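Local coordinates for benzoate 1,2-dioxygenase beta subunit (Burkholderia mallei ATCC 23344, PDB 3E99), which probably forms the non-catalytic, structural partner of the iron-bearing alpha subunit in a ring-hydroxylating dioxygenase that converts benzoate to its cis-dihydrodiol, at residues Asp9-Ala12 and Phe13-Glu17; Phe74-Lys77 and Thr78-Ser82. All coordinates share one frame; numbering follows the deposited sequence. Where two conformers were deposited one is given.

Both contacts are short runs of alpha-helix, about two and a half turns each, knit by i to i+4 backbone bonds, yet they sit on different helices and in different surroundings. Contact 1, on helix 7-22, is partly buried: I10, F13 and L14 go into the core against the curved sheet, and Y15 packs on a second subunit of the same protein. Contact 2, on helix 66-82, lies at the surface about 26 Å away (centre to centre); there I76 alone of the touching residues is buried. The side chains of contact 1 are therefore mainly apolar or aromatic and pack outward from the helix, whereas contact 2 adds an i to i+4 salt bridge and a serine hydroxyl bond.

Contact 1 of 2, residues Asp9-Ala12 and Phe13-Glu17; sequences DIQA and FLYRE
Q11 and Y15, one helical turn apart, run side by side in the same direction on helix 7-22, the N-terminal helix that packs against the curved sheet in this NTF2-like fold. Y15 has CG anti to its carbonyl carbon (chi1 -58°), which lays the ring back over the preceding turn. One face of the ring covers Q11 O, 3.0 Å above its plane and offset toward the rim. The same oxygen accepts a hydrogen bond from Y15 N at 2.8 Å, so one residue both bonds and roofs the carbonyl. Farther out, Y15 OH lies 3.7 Å from Q11 CB, and the Q11 amide is turned 34° from the ring plane. Around the helix, I10 CG2 meets L14 CD1 at 4.3 Å, a loose apolar touch between two side chains that both face the sheet. I10 reaches I134 and V109, while L14 fits among I94, V97 and F111. F13, its CG anti to the backbone N (chi1 177°), carries its ring away from the preceding turn toward C32 and P141. On the Y15 side the covering comes from V97 of a second subunit, placing this turn at a subunit interface as well as over the core. The backbone ladder continues with R16 N donating to A12 O at 3.0 Å.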
ATOM      1  N   ASP A   9     -10.806  -7.150  11.231  1.00 25.11           N
ATOM      2  CA  ASP A   9     -12.135  -6.544  11.243  1.00 24.89           C
ATOM      3  C   ASP A   9     -12.055  -5.023  11.019  1.00 21.19           C
ATOM      4  O   ASP A   9     -12.857  -4.435  10.283  1.00 24.63           O
ATOM      5  CB  ASP A   9     -12.835  -6.823  12.550  1.00 22.13           C
ATOM      6  CG  ASP A   9     -13.099  -8.279  12.758  1.00 32.50           C
ATOM      7  OD1 ASP A   9     -13.429  -8.986  11.772  1.00 33.27           O
ATOM      8  OD2 ASP A   9     -12.941  -8.711  13.911  1.00 28.96           O
ATOM      9  N   ILE A  10     -11.094  -4.394  11.679  1.00 24.09           N
ATOM     10  CA  ILE A  10     -10.864  -2.974  11.527  1.00 22.00           C
ATOM     11  C   ILE A  10     -10.458  -2.620  10.097  1.00 24.51           C
ATOM     12  O   ILE A  10     -10.958  -1.664   9.533  1.00 26.03           O
ATOM     13  CB  ILE A  10      -9.835  -2.441  12.553  1.00 24.02           C
ATOM     14  CG1 ILE A  10     -10.331  -2.631  14.004  1.00 22.66           C
ATOM     15  CG2 ILE A  10      -9.529  -0.932  12.295  1.00 20.84           C
ATOM     16  CD1 ILE A  10      -9.274  -2.466  15.090  1.00 19.62           C
ATOM     17  N   GLN A  11      -9.530  -3.391   9.515  1.00 22.93           N
ATOM     18  CA  GLN A  11      -9.079  -3.196   8.141  1.00 25.60           C
ATOM     19  C   GLN A  11     -10.247  -3.333   7.147  1.00 22.73           C
ATOM     20  O   GLN A  11     -10.402  -2.525   6.220  1.00 26.10           O
ATOM     21  CB  GLN A  11      -7.909  -4.158   7.823  1.00 22.10           C
ATOM     22  CG  GLN A  11      -6.604  -3.729   8.497  1.00 23.98           C
ATOM     23  CD  GLN A  11      -5.465  -4.722   8.340  1.00 28.62           C
ATOM     24  OE1 GLN A  11      -5.647  -5.918   8.500  1.00 27.94           O
ATOM     25  NE2 GLN A  11      -4.280  -4.219   8.052  1.00 29.10           N
ATOM     26  N   ALA A  12     -11.124  -4.295   7.388  1.00 23.36           N
ATOM     27  CA  ALA A  12     -12.253  -4.521   6.506  1.00 21.56           C
ATOM     28  C   ALA A  12     -13.100  -3.267   6.459  1.00 24.63           C
ATOM     29  O   ALA A  12     -13.532  -2.819   5.389  1.00 23.11           O
ATOM     30  CB  ALA A  12     -13.079  -5.746   6.966  1.00 21.73           C
ATOM     31  N   PHE A  13     -13.320  -2.678   7.630  1.00 25.38           N
ATOM     32  CA  PHE A  13     -14.059  -1.446   7.736  1.00 21.33           C
ATOM     33  C   PHE A  13     -13.389  -0.257   7.064  1.00 21.63           C
ATOM     34  O   PHE A  13     -14.052   0.518   6.322  1.00 19.78           O
ATOM     35  CB  PHE A  13     -14.302  -1.092   9.170  1.00 25.43           C
ATOM     36  CG  PHE A  13     -15.006   0.206   9.327  1.00 24.21           C
ATOM     37  CD1 PHE A  13     -16.312   0.339   8.899  1.00 25.99           C
ATOM     38  CD2 PHE A  13     -14.346   1.313   9.851  1.00 26.40           C
ATOM     39  CE1 PHE A  13     -16.954   1.533   9.024  1.00 26.73           C
ATOM     40  CE2 PHE A  13     -14.983   2.506   9.956  1.00 25.53           C
ATOM     41  CZ  PHE A  13     -16.278   2.627   9.530  1.00 23.93           C
ATOM     42  N   LEU A  14     -12.088  -0.099   7.301  1.00 24.71           N
ATOM     43  CA  LEU A  14     -11.318   0.949   6.653  1.00 23.62           C
ATOM     44  C   LEU A  14     -11.368   0.817   5.111  1.00 24.01           C
ATOM     45  O   LEU A  14     -11.439   1.824   4.402  1.00 23.33           O
ATOM     46  CB  LEU A  14      -9.853   0.987   7.139  1.00 24.88           C
ATOM     47  CG  LEU A  14      -9.518   1.289   8.613  1.00 24.33           C
ATOM     48  CD1 LEU A  14      -8.003   1.197   8.905  1.00 26.30           C
ATOM     49  CD2 LEU A  14     -10.102   2.684   8.977  1.00 22.56           C
ATOM     50  N   TYR A  15     -11.300  -0.416   4.602  1.00 24.80           N
ATOM     51  CA  TYR A  15     -11.319  -0.620   3.176  1.00 23.73           C
ATOM     52  C   TYR A  15     -12.697  -0.241   2.638  1.00 21.65           C
ATOM     53  O   TYR A  15     -12.793   0.373   1.608  1.00 24.03           O
ATOM     54  CB  TYR A  15     -10.962  -2.057   2.786  1.00 23.14           C
ATOM     55  CG  TYR A  15      -9.581  -2.520   3.286  1.00 21.49           C
ATOM     56  CD1 TYR A  15      -8.607  -1.611   3.726  1.00 20.61           C
ATOM     57  CD2 TYR A  15      -9.285  -3.854   3.355  1.00 24.15           C
ATOM     58  CE1 TYR A  15      -7.363  -2.024   4.160  1.00 26.40           C
ATOM     59  CE2 TYR A  15      -8.052  -4.300   3.812  1.00 21.82           C
ATOM     60  CZ  TYR A  15      -7.095  -3.380   4.220  1.00 22.14           C
ATOM     61  OH  TYR A  15      -5.896  -3.867   4.673  1.00 26.50           O
ATOM     62  N   ARG A  16     -13.764  -0.633   3.340  1.00 21.03           N
ATOM     63  CA  ARG A  16     -15.113  -0.310   2.905  0.50 22.18           C
ATOM     64  C   ARG A  16     -15.345   1.198   2.915  1.00 21.96           C
ATOM     65  O   ARG A  16     -15.830   1.758   1.938  1.00 24.59           O
ATOM     66  CB  ARG A  16     -16.157  -0.985   3.811  0.50 22.65           C
ATOM     67  CG  ARG A  16     -17.566  -0.572   3.463  0.50 23.07           C
ATOM     68  CD  ARG A  16     -18.646  -1.536   3.940  0.50 25.33           C
ATOM     69  NE  ARG A  16     -19.896  -1.097   3.321  0.50 28.97           N
ATOM     70  CZ  ARG A  16     -20.773  -0.267   3.866  0.50 23.85           C
ATOM     71  NH1 ARG A  16     -20.620   0.185   5.110  0.50 30.17           N
ATOM     72  NH2 ARG A  16     -21.830   0.081   3.166  0.50 20.09           N
ATOM     73  N   GLU A  17     -15.012   1.847   4.035  1.00 20.45           N
ATOM     74  CA  GLU A  17     -15.211   3.288   4.157  1.00 22.93           C
ATOM     75  C   GLU A  17     -14.563   4.056   3.013  1.00 23.86           C
ATOM     76  O   GLU A  17     -15.201   4.876   2.353  1.00 23.01           O
ATOM     77  CB  GLU A  17     -14.768   3.788   5.521  1.00 25.24           C
ATOM     78  CG  GLU A  17     -15.029   5.271   5.778  1.00 24.12           C
ATOM     79  CD  GLU A  17     -13.784   6.122   5.769  1.00 23.88           C
ATOM     80  OE1 GLU A  17     -12.702   5.650   6.199  1.00 24.33           O
ATOM     81  OE2 GLU A  17     -13.861   7.276   5.295  1.00 27.03           O
TER

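Contact 2 of 2, residues Phe74-Lys77 and Thr78-Ser82; sequences FRIK and TERSS
R75 leaves the helix with CG anti to its backbone N and its chain bent at chi3 (49°), while E79, one turn on, has CG anti to the carbonyl carbon (chi1 -70°) and is extended beyond it; the bend in R75 and the reach of E79 bring guanidinium and carboxylate together. R75 NH1 forms a salt bridge with E79 OE1 at 3.0 Å, and a weak hydrogen bond to E79 OE2 at 3.3 Å. The carboxylate carbon lies at the guanidinium edge and in its plane, but the two flat groups are turned 53° apart and NH1 alone serves both oxygens, so the pairing is not the flat one in which two nitrogens face two oxygens. R75 NH2 makes a salt bridge with D160, the stronger partner, so the arginine's charge is probably shared between two carboxylates. On a neighbouring flank, T78 OG1 comes within 3.5 Å of F74 CE1, and T78 N bonds to F74 O. I76 and R80 run alongside each other, with I76 CG2 3.7 Å from R80 CD. Both pack on W26 of helix 26-30, and the charged end of R80 pairs with D87; K77 stretches out to D27. Farther along, S81 OG donates to T78 O at 2.8 Å, from the same face of the carbonyl plane as S81 N. An i to i+4 Arg-Glu pair is a common feature of surface alpha-helices, and serine hydroxyls often bond back to a carbonyl of the preceding turn; here both occur in the C-terminal part of helix 66-82, which also packs on helix 26-30 of this NTF2-like fold.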
ATOM      1  N   PHE A  74     -23.459  17.344   0.408  1.00 22.82           N
ATOM      2  CA  PHE A  74     -24.463  18.033  -0.378  1.00 22.58           C
ATOM      3  C   PHE A  74     -23.770  18.908  -1.422  1.00 22.93           C
ATOM      4  O   PHE A  74     -24.185  18.908  -2.564  1.00 21.53           O
ATOM      5  CB  PHE A  74     -25.420  18.925   0.459  1.00 22.47           C
ATOM      6  CG  PHE A  74     -26.678  19.317  -0.312  1.00 20.31           C
ATOM      7  CD1 PHE A  74     -26.709  20.444  -1.130  1.00 19.54           C
ATOM      8  CD2 PHE A  74     -27.797  18.507  -0.252  1.00 22.43           C
ATOM      9  CE1 PHE A  74     -27.817  20.749  -1.841  1.00 20.95           C
ATOM     10  CE2 PHE A  74     -28.926  18.807  -0.945  1.00 23.65           C
ATOM     11  CZ  PHE A  74     -28.952  19.929  -1.739  1.00 24.45           C
ATOM     12  N   ARG A  75     -22.730  19.666  -1.016  1.00 28.06           N
ATOM     13  CA  ARG A  75     -21.985  20.525  -1.969  1.00 26.39           C
ATOM     14  C   ARG A  75     -21.339  19.696  -3.098  1.00 24.73           C
ATOM     15  O   ARG A  75     -21.379  20.081  -4.264  1.00 23.96           O
ATOM     16  CB  ARG A  75     -20.907  21.400  -1.274  1.00 26.23           C
ATOM     17  CG  ARG A  75     -20.135  22.302  -2.283  1.00 30.99           C
ATOM     18  CD  ARG A  75     -18.921  23.089  -1.698  1.00 35.97           C
ATOM     19  NE  ARG A  75     -17.967  22.287  -0.906  1.00 48.35           N
ATOM     20  CZ  ARG A  75     -17.144  21.319  -1.358  1.00 56.03           C
ATOM     21  NH1 ARG A  75     -17.122  20.929  -2.629  1.00 49.75           N
ATOM     22  NH2 ARG A  75     -16.334  20.705  -0.498  1.00 55.41           N
ATOM     23  N   ILE A  76     -20.747  18.577  -2.735  1.00 24.12           N
ATOM     24  CA  ILE A  76     -20.135  17.697  -3.719  1.00 25.51           C
ATOM     25  C   ILE A  76     -21.180  17.186  -4.715  1.00 23.46           C
ATOM     26  O   ILE A  76     -20.963  17.178  -5.927  1.00 22.93           O
ATOM     27  CB  ILE A  76     -19.359  16.560  -3.037  1.00 27.49           C
ATOM     28  CG1 ILE A  76     -18.037  17.120  -2.436  1.00 27.79           C
ATOM     29  CG2 ILE A  76     -19.086  15.415  -4.037  1.00 19.86           C
ATOM     30  CD1 ILE A  76     -17.511  16.348  -1.263  1.00 23.96           C
ATOM     31  N   LYS A  77     -22.317  16.727  -4.201  1.00 22.15           N
ATOM     32  CA  LYS A  77     -23.377  16.258  -5.084  1.00 23.97           C
ATOM     33  C   LYS A  77     -23.808  17.374  -6.030  1.00 24.12           C
ATOM     34  O   LYS A  77     -23.998  17.138  -7.250  1.00 21.09           O
ATOM     35  CB  LYS A  77     -24.574  15.736  -4.269  1.00 20.87           C
ATOM     36  CG  LYS A  77     -24.331  14.511  -3.470  1.00 23.34           C
ATOM     37  CD  LYS A  77     -25.652  14.035  -2.856  1.00 20.13           C
ATOM     38  CE  LYS A  77     -25.515  12.754  -2.072  1.00 28.36           C
ATOM     39  NZ  LYS A  77     -26.789  12.500  -1.332  1.00 28.50           N
ATOM     40  N   THR A  78     -23.927  18.607  -5.507  1.00 24.64           N
ATOM     41  CA  THR A  78     -24.383  19.730  -6.335  1.00 23.13           C
ATOM     42  C   THR A  78     -23.388  20.024  -7.453  1.00 24.88           C
ATOM     43  O   THR A  78     -23.770  20.162  -8.601  1.00 25.32           O
ATOM     44  CB  THR A  78     -24.640  21.012  -5.513  1.00 22.51           C
ATOM     45  OG1 THR A  78     -25.594  20.718  -4.504  1.00 24.91           O
ATOM     46  CG2 THR A  78     -25.200  22.110  -6.394  1.00 27.21           C
ATOM     47  N   GLU A  79     -22.107  20.069  -7.115  1.00 27.24           N
ATOM     48  CA  GLU A  79     -21.053  20.250  -8.118  1.00 29.11           C
ATOM     49  C   GLU A  79     -21.104  19.167  -9.197  1.00 26.78           C
ATOM     50  O   GLU A  79     -20.999  19.452 -10.376  1.00 25.51           O
ATOM     51  CB  GLU A  79     -19.663  20.258  -7.434  1.00 30.05           C
ATOM     52  CG  GLU A  79     -19.443  21.529  -6.600  1.00 34.03           C
ATOM     53  CD  GLU A  79     -18.149  21.545  -5.800  1.00 40.06           C
ATOM     54  OE1 GLU A  79     -17.542  20.461  -5.543  1.00 53.28           O
ATOM     55  OE2 GLU A  79     -17.770  22.677  -5.402  1.00 61.02           O
ATOM     56  N   ARG A  80     -21.277  17.917  -8.793  1.00 28.28           N
ATOM     57  CA  ARG A  80     -21.266  16.806  -9.725  1.00 27.44           C
ATOM     58  C   ARG A  80     -22.493  16.717 -10.607  1.00 30.69           C
ATOM     59  O   ARG A  80     -22.443  16.152 -11.696  1.00 28.60           O
ATOM     60  CB  ARG A  80     -21.062  15.496  -8.958  1.00 31.24           C
ATOM     61  CG  ARG A  80     -19.661  15.384  -8.362  1.00 32.45           C
ATOM     62  CD  ARG A  80     -19.498  14.144  -7.517  1.00 36.71           C
ATOM     63  NE  ARG A  80     -19.789  12.962  -8.314  1.00 32.95           N
ATOM     64  CZ  ARG A  80     -18.932  12.396  -9.159  1.00 39.13           C
ATOM     65  NH1 ARG A  80     -17.711  12.894  -9.300  1.00 45.68           N
ATOM     66  NH2 ARG A  80     -19.312  11.325  -9.856  1.00 42.69           N
ATOM     67  N   SER A  81     -23.601  17.297 -10.165  1.00 30.15           N
ATOM     68  CA  SER A  81     -24.855  17.093 -10.856  1.00 33.45           C
ATOM     69  C   SER A  81     -24.880  17.809 -12.215  1.00 39.04           C
ATOM     70  O   SER A  81     -25.633  17.424 -13.088  1.00 41.56           O
ATOM     71  CB  SER A  81     -26.009  17.534  -9.968  1.00 30.44           C
ATOM     72  OG  SER A  81     -26.010  18.926  -9.854  1.00 28.59           O
ATOM     73  N   SER A  82     -24.047  18.834 -12.377  1.00 40.58           N
ATOM     74  CA  SER A  82     -23.848  19.530 -13.667  1.00 43.39           C
ATOM     75  C   SER A  82     -22.605  19.034 -14.469  1.00 44.37           C
ATOM     76  O   SER A  82     -22.517  19.235 -15.691  1.00 44.37           O
ATOM     77  CB  SER A  82     -23.673  21.018 -13.387  1.00 43.48           C
ATOM     78  OG  SER A  82     -22.835  21.199 -12.265  1.00 43.57           O
TER